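Local coordinates for protein LP04448p (PDB 2QK2) that probably binds tubulin through HEAT-repeat TOG domains such as this one and, like its XMAP215 relatives, acts on growing microtubule plus ends, at residues Lys63-Asp68 against Pro101-Lys106; Ala56-Leu61 against Ala82-Gly87; Ser69-Val74 against Phe107-Pro112; Val139-Leu142 against Ser148-Ser151. All coordinates share one frame; numbering follows the deposited sequence.

Interaction 1: residues Lys63-Asp68 against Pro101-Lys106; sequences KVITKD and PSLLEK
Lys106, in the last part of 101-106, reaches across and lays its methylenes against the backbone of Ile65, where CD and CE each stand 3.4 Å from Ile65 O. The chain gets there because CG is anti to the backbone N (chi1 -170°) and the next torsion bends it (chi2 54°). Nearer its root the lysine crosses the Ile65 side chain obliquely, Lys106 CG 4.0 Å from Ile65 CG2, and the far branch of the same isoleucine brings CD1 to 4.1 Å from Leu103 CD2. Thr66 adds its methyl, CG2 lying 3.7 Å from Ser102 CB, while its hydroxyl turns back to Lys62 O. The ammonium ends at two waters: one, 2.8 Å from Lys106 NZ, donates to Ile65 O and Asp68 O, and the other donates to Thr66 O. A positive group so relayed to carbonyls at the last turn of helix 55-67 is likely to suit the negative end of that helix. With an alanine here in place of the lysine, both waters would probably lose their charged anchor and Ile65 CG2 its apolar flank. Helix 71-88 backs Ile65 through Ala77 and Leu81, and helix 112-126 packs Leu118 against both Leu103 and Lys106.

Interaction 2: residues Ala56-Leu61 against Ala82-Gly87; sequences ALVSAL and ALLAKG
Two consecutive helices of the HEAT-repeat solenoid, 55-67 and 71-88, form an antiparallel hairpin here, and Leu84 of the second is the residue that meets Leu57, Val58 and Leu61 of the first. The segment axes run at 152° to each other and come no closer than 11.6 Å, so the backbones stand well apart and the distance is bridged by leucine and valine branches. One methyl does the work on the 82-87 side: Leu84 CD2 lies 3.8 Å from Val58 CG2 and 4.0 Å from Leu57 CD2. Leu57 and Leu84 lie alongside one another, pointing opposite ways, both with CG anti to the backbone N (chi1 178° in each), which carries each toward the facing helix. Val58 meets the same methyl at a slant, offering CG2, the branch anti to its own carbonyl carbon. Leu61, one turn beyond Leu57, touches more loosely, its CD1 4.4 Å from Leu84 CD2. The meeting is wholly apolar and buried. Leu49 and Tyr54 also lean on Leu84, Phe92 touches Val58, and helix 29-45 packs Leu39 on Leu57 and Leu36 on Leu61, while helix 112-126 lies against Ala82 and Ala85.

Interaction 3: residues Ser69-Val74 against Phe107-Pro112; sequences SNVVLV and FKEKKP
Val71 has CG1 anti to its carbonyl carbon (chi1 -63°), which spreads its two methyls toward different partners, CG1 to Glu109 and CG2 to Lys111. Glu109 CG is anti to its backbone N, and the chain then bends (chi2 59°), bringing OE2 to 3.7 Å from Val71 CG1. Lys111 passes the other methyl at about a right angle, its CD 3.8 Å from Val71 CG2 and its ammonium not much farther. The remaining carboxylate oxygen, Glu109 OE1, turns back on its own loop and accepts from Lys111 N at 2.9 Å, using the anti lone pair in a nearly straight bond. With an alanine here in place of Glu109, Lys111 N would probably lose its carboxylate acceptor and Val71 CG1 the group that covers it. On the facing side Asn70 caps helix 71-88: its OD1 accepts from Leu73 N at 3.2 Å, with the donor tilted from the carbonyl plane, and weakly from Val72 N. Val114 of helix 112-126 touches both Val71 and Glu109. Two inter-helix turns, each carrying the N-cap of the helix that follows, thus meet side by side on one edge of the HEAT solenoid, probably the edge whose turns engage tubulin in related TOG domains.

Interaction 4: residues Val139-Leu142 against Ser148-Ser151; sequences VESL and SVKS
Ser141 and Val149 make the tight side of this contact: Ser141 OG sits only 3.2 Å from Val149 CG1, a close approach of a hydroxyl oxygen to a methyl. The same methyl is also 3.8 Å from Ser141 O, an ordinary contact distance, so the tightness lies at the hydroxyl. First torsions on both sides bring this about, since Ser141 OG (chi1 -171°) and Val149 CG1 (chi1 171°) are each anti to their own backbone N. The buried hydroxyl is not stranded, for it is hydrogen-bonded to Thr153 OG1, which is bonded to Val149 O as well. Next to this pair the backbones themselves come together, the CA atoms of Leu142 and Lys150 being 4.8 Å apart, and Leu142 CD2 reaches Lys150 O at 3.8 Å. The contact lies at the turn that joins helix 131-141 to helix 147-161, a reversal between consecutive helices of the HEAT-repeat solenoid; Leu142 also packs on Ile157 in the second helix and on Leu181 of helix 171-185. Toward the outside the packing changes character. Partly exposed Lys150 lays only its aliphatic chain along Leu142 O, with CD at 3.6 Å from that oxygen and CG at 3.7 Å. Its last torsion bends the chain (chi4 77°), and the ammonium leads away from Leu142 to a long, weak ion pair with Glu187.

Overall arrangement
Interactions 1, 2 and 4 are buried, whereas interaction 3 lies at the surface. Interaction 1 and interaction 2 share helix 55-67, and interaction 2 shares helix 71-88 with interaction 3. Chemistry follows place: interaction 2 is purely aliphatic, interaction 1 mixes aliphatic packing with a lysine and two waters at a helix end, interaction 3 sets charged chains against one valine, and interaction 4 pairs a buried serine with a valine and a lysine's methylenes with a backbone carbonyl. Interactions 1 and 3 touch through Val64 and Asp68 against Leu73 and Val74. Val149 carries the packing onward, meeting Leu104 of interaction 1 and Phe107 of interaction 3. Interactions 2 and 4 stay about 17 Å apart at their nearest atoms.

Interaction 1: residues Lys63-Asp68 against Pro101-Lys106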
# COMPACT_ATOMS: atom_id res chain seq x y z
N LYS A 63 -4.54 -10.79 10.33
CA LYS A 63 -5.54 -11.86 10.42
C LYS A 63 -6.94 -11.30 10.19
O LYS A 63 -7.73 -11.89 9.45
CB LYS A 63 -5.45 -12.54 11.79
CG LYS A 63 -6.49 -13.63 12.02
CD LYS A 63 -6.17 -14.45 13.26
CE LYS A 63 -7.30 -15.42 13.61
NZ LYS A 63 -8.49 -14.70 14.18
N VAL A 64 -7.24 -10.16 10.80
CA VAL A 64 -8.56 -9.55 10.62
C VAL A 64 -8.72 -9.16 9.16
O VAL A 64 -9.73 -9.49 8.53
CB VAL A 64 -8.73 -8.27 11.48
CG1 VAL A 64 -10.08 -7.61 11.16
CG2 VAL A 64 -8.66 -8.61 12.97
N ILE A 65 -7.73 -8.47 8.62
CA ILE A 65 -7.79 -8.02 7.23
C ILE A 65 -8.00 -9.15 6.23
O ILE A 65 -8.87 -9.06 5.35
CB ILE A 65 -6.52 -7.23 6.85
CG1 ILE A 65 -6.50 -5.90 7.61
CG2 ILE A 65 -6.47 -7.00 5.33
CD1 ILE A 65 -5.20 -5.13 7.50
N THR A 66 -7.24 -10.22 6.38
CA THR A 66 -7.34 -11.33 5.44
C THR A 66 -8.42 -12.37 5.71
O THR A 66 -8.93 -12.98 4.77
CB THR A 66 -5.99 -12.06 5.32
OG1 THR A 66 -5.65 -12.61 6.59
CG2 THR A 66 -4.90 -11.09 4.89
N LYS A 67 -8.80 -12.57 6.97
CA LYS A 67 -9.78 -13.60 7.29
C LYS A 67 -11.14 -13.18 7.86
O LYS A 67 -12.05 -14.00 7.90
CB LYS A 67 -9.17 -14.63 8.25
CG LYS A 67 -7.88 -15.27 7.77
CD LYS A 67 -8.09 -16.03 6.48
CE LYS A 67 -6.82 -16.77 6.08
NZ LYS A 67 -7.00 -17.50 4.79
N ASP A 68 -11.29 -11.94 8.30
CA ASP A 68 -12.58 -11.55 8.88
C ASP A 68 -13.67 -11.44 7.81
O ASP A 68 -13.46 -10.84 6.76
CB ASP A 68 -12.46 -10.23 9.64
CG ASP A 68 -13.49 -10.10 10.76
OD1 ASP A 68 -14.70 -10.04 10.46
OD2 ASP A 68 -13.08 -10.07 11.94
N PRO A 101 2.01 -8.60 0.42
CA PRO A 101 1.27 -9.62 -0.32
C PRO A 101 -0.18 -9.79 0.16
O PRO A 101 -1.10 -9.92 -0.65
CB PRO A 101 2.09 -10.89 -0.08
CG PRO A 101 3.48 -10.35 0.07
CD PRO A 101 3.28 -9.14 0.93
N SER A 102 -0.38 -9.79 1.48
CA SER A 102 -1.71 -9.96 2.07
C SER A 102 -2.63 -8.80 1.70
O SER A 102 -3.79 -9.01 1.36
CB SER A 102 -1.62 -10.05 3.59
OG SER A 102 -0.75 -11.10 3.98
N LEU A 103 -2.11 -7.59 1.80
CA LEU A 103 -2.90 -6.41 1.46
C LEU A 103 -3.31 -6.41 -0.01
O LEU A 103 -4.48 -6.17 -0.34
CB LEU A 103 -2.12 -5.14 1.80
CG LEU A 103 -1.99 -4.86 3.31
CD1 LEU A 103 -0.98 -3.75 3.55
CD2 LEU A 103 -3.36 -4.48 3.89
N LEU A 104 -2.36 -6.67 -0.90
CA LEU A 104 -2.64 -6.69 -2.34
C LEU A 104 -3.74 -7.70 -2.70
O LEU A 104 -4.66 -7.38 -3.45
CB LEU A 104 -1.37 -7.01 -3.14
CG LEU A 104 -0.29 -5.92 -3.12
CD1 LEU A 104 0.97 -6.42 -3.81
CD2 LEU A 104 -0.82 -4.67 -3.81
N GLU A 105 -3.63 -8.91 -2.16
CA GLU A 105 -4.63 -9.94 -2.43
C GLU A 105 -6.01 -9.57 -1.92
O GLU A 105 -7.03 -9.99 -2.47
CB GLU A 105 -4.19 -11.27 -1.82
CG GLU A 105 -3.25 -12.06 -2.71
CD GLU A 105 -2.64 -13.25 -2.01
OE1 GLU A 105 -3.35 -13.90 -1.21
OE2 GLU A 105 -1.44 -13.54 -2.27
N LYS A 106 -6.06 -8.76 -0.86
CA LYS A 106 -7.33 -8.36 -0.29
C LYS A 106 -8.06 -7.36 -1.18
O LYS A 106 -9.22 -7.03 -0.95
CB LYS A 106 -7.13 -7.80 1.12
CG LYS A 106 -8.43 -7.58 1.88
CD LYS A 106 -9.28 -8.85 1.94
CE LYS A 106 -10.66 -8.55 2.51
NZ LYS A 106 -11.56 -9.73 2.51
O HOH W 1 -11.17 -10.67 5.14
O HOH W 2 -10.09 -12.44 2.47

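Interaction 2: residues Ala56-Leu61 against Ala82-Gly87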
# COMPACT_ATOMS: atom_id res chain seq x y z
N ALA A 56 3.27 -9.12 17.18
CA ALA A 56 1.99 -9.72 17.55
C ALA A 56 0.82 -8.86 17.07
O ALA A 56 -0.18 -9.38 16.59
CB ALA A 56 1.91 -9.92 19.08
N LEU A 57 0.97 -7.54 17.21
CA LEU A 57 -0.09 -6.63 16.80
C LEU A 57 -0.28 -6.67 15.28
O LEU A 57 -1.40 -6.75 14.79
CB LEU A 57 0.23 -5.20 17.26
CG LEU A 57 -0.79 -4.13 16.85
CD1 LEU A 57 -2.19 -4.55 17.29
CD2 LEU A 57 -0.41 -2.79 17.45
N VAL A 58 0.82 -6.63 14.54
CA VAL A 58 0.74 -6.67 13.08
C VAL A 58 0.08 -7.98 12.61
O VAL A 58 -0.75 -7.98 11.71
CB VAL A 58 2.15 -6.52 12.43
CG1 VAL A 58 2.05 -6.69 10.90
CG2 VAL A 58 2.72 -5.14 12.77
N SER A 59 0.46 -9.08 13.24
CA SER A 59 -0.12 -10.37 12.88
C SER A 59 -1.63 -10.38 13.16
O SER A 59 -2.42 -10.88 12.36
CB SER A 59 0.56 -11.49 13.68
OG SER A 59 0.06 -12.77 13.31
N ALA A 60 -2.03 -9.81 14.30
CA ALA A 60 -3.45 -9.76 14.66
C ALA A 60 -4.23 -8.94 13.63
O ALA A 60 -5.32 -9.34 13.21
CB ALA A 60 -3.62 -9.16 16.06
N LEU A 61 -3.68 -7.80 13.24
CA LEU A 61 -4.35 -6.95 12.26
C LEU A 61 -4.43 -7.65 10.91
O LEU A 61 -5.47 -7.60 10.24
CB LEU A 61 -3.62 -5.61 12.12
CG LEU A 61 -3.72 -4.71 13.36
CD1 LEU A 61 -2.92 -3.43 13.12
CD2 LEU A 61 -5.19 -4.37 13.64
N ALA A 82 -2.50 1.12 8.90
CA ALA A 82 -1.97 2.31 8.25
C ALA A 82 -1.41 3.28 9.29
O ALA A 82 -0.30 3.78 9.14
CB ALA A 82 -3.08 3.00 7.44
N LEU A 83 -2.17 3.52 10.36
CA LEU A 83 -1.73 4.43 11.40
C LEU A 83 -0.51 3.88 12.12
O LEU A 83 0.39 4.63 12.51
CB LEU A 83 -2.85 4.70 12.41
CG LEU A 83 -4.09 5.41 11.84
CD1 LEU A 83 -5.21 5.42 12.88
CD2 LEU A 83 -3.73 6.82 11.42
N LEU A 84 -0.46 2.56 12.29
CA LEU A 84 0.67 1.93 12.95
C LEU A 84 1.92 2.12 12.08
O LEU A 84 2.99 2.49 12.58
CB LEU A 84 0.39 0.44 13.17
CG LEU A 84 1.50 -0.40 13.81
CD1 LEU A 84 1.79 0.10 15.23
CD2 LEU A 84 1.08 -1.87 13.84
N ALA A 85 1.79 1.87 10.78
CA ALA A 85 2.92 2.01 9.88
C ALA A 85 3.40 3.47 9.83
O ALA A 85 4.60 3.72 9.74
CB ALA A 85 2.55 1.52 8.48
N LYS A 86 2.46 4.41 9.89
CA LYS A 86 2.81 5.83 9.87
C LYS A 86 3.49 6.27 11.17
O LYS A 86 4.41 7.09 11.14
CB LYS A 86 1.57 6.71 9.70
CG LYS A 86 0.95 6.71 8.33
CD LYS A 86 -0.08 7.83 8.23
CE LYS A 86 0.57 9.18 8.53
NZ LYS A 86 -0.39 10.32 8.49
N GLY A 87 3.02 5.76 12.29
CA GLY A 87 3.58 6.14 13.58
C GLY A 87 4.96 5.59 13.85
O GLY A 87 5.68 6.11 14.70

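Interaction 3: residues Ser69-Val74 against Phe107-Pro112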
# COMPACT_ATOMS: atom_id res chain seq x y z
N SER A 69 -14.83 -12.03 8.09
CA SER A 69 -15.94 -11.99 7.14
C SER A 69 -16.69 -10.65 7.20
O SER A 69 -17.46 -10.33 6.30
CB SER A 69 -16.93 -13.13 7.43
OG SER A 69 -17.43 -13.06 8.75
N ASN A 70 -16.44 -9.89 8.25
CA ASN A 70 -17.10 -8.60 8.44
C ASN A 70 -16.27 -7.46 7.81
O ASN A 70 -15.18 -7.14 8.30
CB ASN A 70 -17.30 -8.36 9.94
CG ASN A 70 -18.17 -7.17 10.23
OD1 ASN A 70 -17.86 -6.04 9.84
ND2 ASN A 70 -19.28 -7.40 10.94
N VAL A 71 -16.79 -6.85 6.74
CA VAL A 71 -16.06 -5.78 6.06
C VAL A 71 -15.82 -4.53 6.90
O VAL A 71 -14.90 -3.77 6.63
CB VAL A 71 -16.75 -5.38 4.73
CG1 VAL A 71 -16.73 -6.56 3.78
CG2 VAL A 71 -18.18 -4.90 4.99
N VAL A 72 -16.65 -4.31 7.92
CA VAL A 72 -16.45 -3.15 8.78
C VAL A 72 -15.17 -3.37 9.60
O VAL A 72 -14.41 -2.43 9.84
CB VAL A 72 -17.65 -2.95 9.73
CG1 VAL A 72 -17.28 -1.98 10.84
CG2 VAL A 72 -18.84 -2.39 8.94
N LEU A 73 -14.95 -4.61 10.02
CA LEU A 73 -13.77 -4.96 10.80
C LEU A 73 -12.52 -4.94 9.91
O LEU A 73 -11.45 -4.52 10.34
CB LEU A 73 -13.95 -6.35 11.42
CG LEU A 73 -14.42 -6.40 12.88
CD1 LEU A 73 -15.33 -5.23 13.20
CD2 LEU A 73 -15.10 -7.73 13.15
N VAL A 74 -12.67 -5.38 8.66
CA VAL A 74 -11.56 -5.37 7.72
C VAL A 74 -11.08 -3.93 7.53
O VAL A 74 -9.88 -3.65 7.61
CB VAL A 74 -11.98 -5.96 6.36
CG1 VAL A 74 -10.88 -5.75 5.32
CG2 VAL A 74 -12.28 -7.45 6.53
N PHE A 107 -7.38 -6.87 -2.22
CA PHE A 107 -8.02 -5.93 -3.13
C PHE A 107 -9.08 -6.62 -3.98
O PHE A 107 -9.65 -6.02 -4.89
CB PHE A 107 -6.99 -5.22 -4.02
CG PHE A 107 -6.39 -3.99 -3.38
CD1 PHE A 107 -5.02 -3.88 -3.19
CD2 PHE A 107 -7.21 -2.96 -2.92
CE1 PHE A 107 -4.47 -2.76 -2.57
CE2 PHE A 107 -6.68 -1.84 -2.29
CZ PHE A 107 -5.30 -1.74 -2.12
N LYS A 108 -9.34 -7.90 -3.69
CA LYS A 108 -10.38 -8.63 -4.40
C LYS A 108 -11.70 -8.08 -3.87
O LYS A 108 -12.74 -8.16 -4.52
CB LYS A 108 -10.29 -10.13 -4.12
CG LYS A 108 -10.40 -10.47 -2.65
CD LYS A 108 -10.53 -11.96 -2.41
CE LYS A 108 -10.55 -12.26 -0.91
NZ LYS A 108 -11.54 -11.39 -0.19
N GLU A 109 -11.64 -7.52 -2.66
CA GLU A 109 -12.81 -6.92 -2.02
C GLU A 109 -13.02 -5.55 -2.66
O GLU A 109 -12.12 -4.72 -2.66
CB GLU A 109 -12.56 -6.77 -0.52
CG GLU A 109 -13.61 -5.96 0.22
CD GLU A 109 -14.99 -6.57 0.08
OE1 GLU A 109 -15.85 -5.95 -0.58
OE2 GLU A 109 -15.21 -7.66 0.64
N LYS A 110 -14.22 -5.31 -3.19
CA LYS A 110 -14.50 -4.05 -3.86
C LYS A 110 -15.24 -2.98 -3.07
O LYS A 110 -15.38 -1.85 -3.54
CB LYS A 110 -15.23 -4.31 -5.17
CG LYS A 110 -14.47 -5.24 -6.11
CD LYS A 110 -15.14 -5.35 -7.48
CE LYS A 110 -15.07 -4.04 -8.23
NZ LYS A 110 -15.61 -4.15 -9.62
N LYS A 111 -15.74 -3.31 -1.88
CA LYS A 111 -16.43 -2.29 -1.10
C LYS A 111 -15.47 -1.11 -0.96
O LYS A 111 -14.38 -1.24 -0.41
CB LYS A 111 -16.84 -2.83 0.27
CG LYS A 111 -17.86 -1.94 0.97
CD LYS A 111 -18.79 -2.77 1.85
CE LYS A 111 -20.02 -1.97 2.27
NZ LYS A 111 -20.96 -2.79 3.10
N PRO A 112 -15.87 0.07 -1.47
CA PRO A 112 -15.05 1.28 -1.42
C PRO A 112 -14.42 1.65 -0.08
O PRO A 112 -13.28 2.14 -0.04
CB PRO A 112 -16.00 2.37 -1.95
CG PRO A 112 -17.35 1.84 -1.57
CD PRO A 112 -17.23 0.38 -1.92

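Interaction 4: residues Val139-Leu142 against Ser148-Ser151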
# COMPACT_ATOMS: atom_id res chain seq x y z
N VAL A 139 4.94 -7.74 -8.62
CA VAL A 139 4.85 -8.35 -9.93
C VAL A 139 3.91 -9.56 -9.92
O VAL A 139 3.09 -9.73 -10.82
CB VAL A 139 6.25 -8.78 -10.44
CG1 VAL A 139 6.15 -9.57 -11.73
CG2 VAL A 139 7.11 -7.54 -10.66
N GLU A 140 4.01 -10.38 -8.88
CA GLU A 140 3.15 -11.55 -8.77
C GLU A 140 1.69 -11.11 -8.70
O GLU A 140 0.82 -11.74 -9.29
CB GLU A 140 3.51 -12.35 -7.51
CG GLU A 140 2.70 -13.61 -7.32
CD GLU A 140 3.07 -14.35 -6.04
OE1 GLU A 140 4.25 -14.74 -5.90
OE2 GLU A 140 2.18 -14.52 -5.17
N SER A 141 1.43 -10.01 -7.99
CA SER A 141 0.07 -9.51 -7.85
C SER A 141 -0.51 -9.00 -9.18
O SER A 141 -1.71 -9.09 -9.41
CB SER A 141 0.02 -8.41 -6.79
OG SER A 141 -1.31 -8.05 -6.50
N LEU A 142 0.35 -8.45 -10.04
CA LEU A 142 -0.12 -7.95 -11.34
C LEU A 142 -0.59 -9.12 -12.20
O LEU A 142 -1.22 -8.92 -13.24
CB LEU A 142 0.99 -7.18 -12.06
CG LEU A 142 1.24 -5.75 -11.56
CD1 LEU A 142 2.43 -5.16 -12.30
CD2 LEU A 142 -0.01 -4.90 -11.79
N SER A 148 -9.81 -6.72 -10.12
CA SER A 148 -9.73 -5.71 -9.08
C SER A 148 -8.34 -5.64 -8.46
O SER A 148 -7.83 -4.56 -8.16
CB SER A 148 -10.76 -6.00 -7.98
OG SER A 148 -12.07 -5.75 -8.46
N VAL A 149 -7.72 -6.80 -8.26
CA VAL A 149 -6.38 -6.86 -7.69
C VAL A 149 -5.37 -6.26 -8.67
O VAL A 149 -4.53 -5.46 -8.28
CB VAL A 149 -5.97 -8.31 -7.35
CG1 VAL A 149 -4.48 -8.37 -6.96
CG2 VAL A 149 -6.84 -8.84 -6.20
N LYS A 150 -5.47 -6.64 -9.94
CA LYS A 150 -4.56 -6.12 -10.96
C LYS A 150 -4.62 -4.60 -11.00
O LYS A 150 -3.60 -3.92 -11.02
CB LYS A 150 -4.91 -6.64 -12.36
CG LYS A 150 -4.73 -8.13 -12.58
CD LYS A 150 -4.66 -8.38 -14.09
CE LYS A 150 -4.76 -9.85 -14.44
NZ LYS A 150 -6.17 -10.29 -14.35
N SER A 151 -5.84 -4.07 -11.02
CA SER A 151 -6.03 -2.62 -11.08
C SER A 151 -5.45 -1.91 -9.86
O SER A 151 -4.68 -0.96 -10.00
CB SER A 151 -7.52 -2.29 -11.21
OG SER A 151 -7.72 -0.89 -11.16